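Local coordinates for PH1570-like domain-containing protein (Pyrococcus horikoshii, PDB 2HQ4) that is of unknown function and folds as a single chain with an antiparallel beta sheet and several packed helices, at residues 18-23 against 43-47; 122-126 against 137-141. All coordinates share one frame. Residue numbers count along the deposited sequence, not the author numbering.

How the contacts relate
Both contacts reach the same antiparallel sheet, yet they lie on opposite sides of the centre of the chain, with centres 21 Å apart and nearest atoms about 8 Å apart, so they do not touch. Contact 1 is buried, its centre about 8 Å from the centre of the chain: the hairpin of strands 16-19 and 22-25 packs on helix 40-55. Contact 2 lies at the surface, its centre about 14 Å from the centre of the chain, where two hairpin turns of the later strands meet side by side. They follow in series along the chain, the first being complete before the second starts. The C-terminal W161 approaches both, touching A45 of helix 40-55 and accepting a weak hydrogen bond from R139.

Contact 1: residues 18-23 against 43-47; sequences VFENGF and LLAMI
The tight hairpin bend V18-F23, joining antiparallel strands 16-19 and 22-25, faces one helical turn, L43-I47. F19 N bonds to G22 O (2.8 Å), with E20 and N21 at the bend; I47 N bonds to L43 O (3.0 Å) in the helix. The backbones come closest at G22 and L43, CA to CA 7.2 Å. F23 (chi1 p) is the main bump: its ring enters a hollow formed by L43, M46 and I47. I47 (m, t) covers one face, its CG1 4.0 Å from the F23 ring centroid in a CH-pi contact; M46 CB meets the ring edge, 3.9 Å from F23 CE1, and L43 CG lies 3.8 Å from F23 CD1. In return, L43 CD2 settles on the side-chain-free G22, 3.5 Å from its CA, and I47 CD1 reaches V18 CG2 (3.9 Å). Helix 40-55 thus packs on the sheet, with M46 also touching helix 150-155. Across the two segments the chemistry is apolar, implying that cohesion rests on shape fit and exclusion of water.

Contact 2: residues 122-126 against 137-141; sequences KTKEG and DPRGR
Two type I beta turns, T123-G126 and D137-G140, lie side by side, G126 and P138 being nearest at 5.3 Å between CA atoms. D137 (chi1 p) starts the second segment and organises it: its OD1 accepts from R139 N (2.7 Å), an Asx turn, and from R141 N (3.2 Å), while its backbone O receives G140 N (3.2 Å). P138, C-gamma endo, is the knuckle pressed against the other turn. P138 CB lies 3.4 Å from E125 O and P138 CG 3.7 Å from T123 OG1; W159 also touches this proline. The surface it meets is an ST turn: T123 (chi1 p) accepts from E125 N at OG1 (3.0 Å) and donates from OG1 to G126 O (3.0 Å). T123 N also bonds to G126 O (2.9 Å), closing the hairpin between strands 119-123 and 126-130; the second turn links strands 134-136 and 141-145, so the end turns of neighbouring hairpins in one antiparallel sheet meet side by side. R139 leaves the backbone sideways, and its extended m, t, t chain brings the guanidinium to E125 (m, t) in a two-pronged salt bridge, R139 NE to E125 OE1 at 2.9 Å and R139 NH2 to E125 OE2 at 3.0 Å; R139 NH1 makes a weak hydrogen bond to W161 O. G140 follows with phi/psi 82/27, a conformation that favours glycine. R141 returns to D137 just beyond the turn: R141 N bonds to D137 OD1, R141 O accepts from D137 N (3.0 Å), and R141 NE forms a salt bridge with D137 OD2 at 2.8 Å.

Contact 1: residues 18-23 against 43-47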
# COMPACT_ATOMS: atom_id res chain seq x y z
N VAL A 18 -11.80 3.29 6.58
CA VAL A 18 -11.03 2.10 6.31
C VAL A 18 -11.99 1.06 5.68
O VAL A 18 -13.15 0.96 6.08
CB VAL A 18 -10.44 1.59 7.62
CG1 VAL A 18 -9.73 0.29 7.41
CG2 VAL A 18 -9.43 2.63 8.18
N PHE A 19 -11.51 0.32 4.69
CA PHE A 19 -12.34 -0.58 3.89
C PHE A 19 -11.72 -1.96 3.93
O PHE A 19 -10.64 -2.13 4.53
CB PHE A 19 -12.44 -0.02 2.46
CG PHE A 19 -13.12 1.29 2.39
CD1 PHE A 19 -12.40 2.48 2.46
CD2 PHE A 19 -14.50 1.35 2.29
CE1 PHE A 19 -13.04 3.67 2.39
CE2 PHE A 19 -15.16 2.55 2.25
CZ PHE A 19 -14.43 3.73 2.30
N GLU A 20 -12.33 -2.97 3.28
CA GLU A 20 -11.79 -4.33 3.43
C GLU A 20 -10.34 -4.42 2.92
O GLU A 20 -9.47 -5.15 3.49
CB GLU A 20 -12.60 -5.34 2.59
CG GLU A 20 -13.86 -5.85 3.15
CD GLU A 20 -13.73 -6.37 4.56
OE1 GLU A 20 -12.95 -7.31 4.84
OE2 GLU A 20 -14.46 -5.83 5.39
N ASN A 21 -10.08 -3.72 1.82
CA ASN A 21 -8.75 -3.83 1.19
C ASN A 21 -8.18 -2.45 0.91
O ASN A 21 -7.46 -2.26 -0.08
CB ASN A 21 -8.82 -4.64 -0.14
CG ASN A 21 -9.55 -3.87 -1.25
OD1 ASN A 21 -10.56 -3.18 -1.01
ND2 ASN A 21 -9.04 -3.97 -2.45
N GLY A 22 -8.46 -1.48 1.79
CA GLY A 22 -7.89 -0.13 1.56
C GLY A 22 -8.29 0.89 2.59
O GLY A 22 -9.00 0.58 3.56
N PHE A 23 -7.84 2.13 2.39
CA PHE A 23 -8.36 3.23 3.20
C PHE A 23 -8.37 4.53 2.39
O PHE A 23 -7.59 4.68 1.44
CB PHE A 23 -7.61 3.35 4.57
CG PHE A 23 -6.18 3.90 4.48
CD1 PHE A 23 -5.09 3.05 4.54
CD2 PHE A 23 -5.96 5.29 4.41
CE1 PHE A 23 -3.75 3.57 4.48
CE2 PHE A 23 -4.69 5.81 4.32
CZ PHE A 23 -3.57 4.96 4.37
N LEU A 43 -0.99 -1.15 5.49
CA LEU A 43 -1.96 -0.06 5.56
C LEU A 43 -2.08 0.48 7.01
O LEU A 43 -2.13 1.70 7.25
CB LEU A 43 -3.30 -0.54 4.98
CG LEU A 43 -3.49 -0.26 3.46
CD1 LEU A 43 -2.35 -0.75 2.57
CD2 LEU A 43 -4.79 -0.90 3.07
N LEU A 44 -2.06 -0.43 7.98
CA LEU A 44 -2.06 -0.03 9.41
C LEU A 44 -0.89 0.84 9.76
O LEU A 44 -1.03 1.87 10.45
CB LEU A 44 -2.02 -1.27 10.33
CG LEU A 44 -3.31 -2.07 10.35
CD1 LEU A 44 -3.13 -3.39 11.18
CD2 LEU A 44 -4.36 -1.18 10.98
N ALA A 45 0.29 0.46 9.28
CA ALA A 45 1.49 1.26 9.53
C ALA A 45 1.38 2.65 8.89
O ALA A 45 1.80 3.65 9.47
CB ALA A 45 2.73 0.52 9.02
N MET A 46 0.82 2.72 7.68
CA MET A 46 0.60 4.02 7.01
C MET A 46 -0.34 4.92 7.83
O MET A 46 -0.11 6.13 7.91
CB MET A 46 -0.01 3.80 5.60
CG MET A 46 0.96 3.09 4.56
SD MET A 46 0.14 2.55 3.04
CE MET A 46 -0.18 4.17 2.30
N ILE A 47 -1.41 4.35 8.40
CA ILE A 47 -2.38 5.09 9.22
C ILE A 47 -1.72 5.63 10.49
O ILE A 47 -1.85 6.81 10.84
CB ILE A 47 -3.62 4.18 9.57
CG1 ILE A 47 -4.49 3.98 8.33
CG2 ILE A 47 -4.48 4.81 10.68
CD1 ILE A 47 -5.49 2.69 8.38

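Contact 2: residues 122-126 against 137-141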
# COMPACT_ATOMS: atom_id res chain seq x y z
N LYS A 122 15.60 -4.12 -8.52
CA LYS A 122 15.89 -5.47 -8.06
C LYS A 122 16.09 -5.47 -6.54
O LYS A 122 16.83 -4.65 -5.99
CB LYS A 122 17.10 -6.08 -8.78
CG LYS A 122 17.19 -7.62 -8.66
CD LYS A 122 18.42 -8.23 -9.36
CE LYS A 122 18.21 -8.40 -10.87
NZ LYS A 122 19.25 -9.27 -11.51
N THR A 123 15.40 -6.37 -5.86
CA THR A 123 15.55 -6.51 -4.43
C THR A 123 16.01 -7.93 -4.10
O THR A 123 16.07 -8.80 -4.99
CB THR A 123 14.24 -6.19 -3.68
OG1 THR A 123 13.39 -7.33 -3.74
CG2 THR A 123 13.51 -4.97 -4.28
N LYS A 124 16.28 -8.18 -2.82
CA LYS A 124 16.69 -9.52 -2.41
C LYS A 124 15.58 -10.53 -2.58
O LYS A 124 15.81 -11.70 -2.44
CB LYS A 124 17.20 -9.50 -0.96
CG LYS A 124 18.65 -9.00 -0.87
CD LYS A 124 19.23 -8.98 0.56
CE LYS A 124 20.68 -8.44 0.57
NZ LYS A 124 21.15 -8.11 1.96
N GLU A 125 14.37 -10.07 -2.90
CA GLU A 125 13.23 -10.97 -2.99
C GLU A 125 12.62 -11.09 -4.39
O GLU A 125 11.61 -11.80 -4.58
CB GLU A 125 12.16 -10.55 -1.98
CG GLU A 125 12.68 -10.63 -0.56
CD GLU A 125 11.66 -10.27 0.47
OE1 GLU A 125 10.47 -10.28 0.18
OE2 GLU A 125 12.06 -9.98 1.62
N GLY A 126 13.19 -10.37 -5.36
CA GLY A 126 12.63 -10.34 -6.73
C GLY A 126 12.47 -8.89 -7.17
O GLY A 126 13.10 -8.00 -6.60
N ASP A 137 4.89 -5.40 -5.61
CA ASP A 137 6.05 -5.84 -4.82
C ASP A 137 6.31 -7.34 -4.99
O ASP A 137 5.45 -8.06 -5.47
CB ASP A 137 5.95 -5.39 -3.34
CG ASP A 137 4.97 -6.23 -2.50
OD1 ASP A 137 4.73 -7.42 -2.80
OD2 ASP A 137 4.47 -5.68 -1.50
N PRO A 138 7.53 -7.78 -4.67
CA PRO A 138 7.84 -9.18 -4.83
C PRO A 138 7.24 -10.11 -3.79
O PRO A 138 7.52 -11.30 -3.84
CB PRO A 138 9.38 -9.20 -4.80
CG PRO A 138 9.75 -8.05 -3.99
CD PRO A 138 8.70 -7.00 -4.24
N ARG A 139 6.38 -9.60 -2.91
CA ARG A 139 5.60 -10.43 -2.00
C ARG A 139 4.22 -10.69 -2.53
O ARG A 139 3.37 -11.30 -1.85
CB ARG A 139 5.55 -9.78 -0.62
CG ARG A 139 6.86 -9.95 0.06
CD ARG A 139 6.96 -9.24 1.42
NE ARG A 139 8.29 -9.51 1.95
CZ ARG A 139 8.63 -9.38 3.23
NH1 ARG A 139 7.74 -9.00 4.11
NH2 ARG A 139 9.85 -9.67 3.63
N GLY A 140 4.01 -10.29 -3.77
CA GLY A 140 2.77 -10.57 -4.45
C GLY A 140 1.59 -9.67 -4.18
O GLY A 140 0.42 -10.09 -4.26
N ARG A 141 1.89 -8.42 -3.82
CA ARG A 141 0.87 -7.44 -3.48
C ARG A 141 0.96 -6.30 -4.47
O ARG A 141 2.08 -5.84 -4.82
CB ARG A 141 1.12 -6.92 -2.07
CG ARG A 141 1.23 -8.08 -1.09
CD ARG A 141 1.57 -7.62 0.25
NE ARG A 141 2.91 -7.05 0.39
CZ ARG A 141 3.43 -6.81 1.57
NH1 ARG A 141 2.70 -7.13 2.63
NH2 ARG A 141 4.64 -6.31 1.71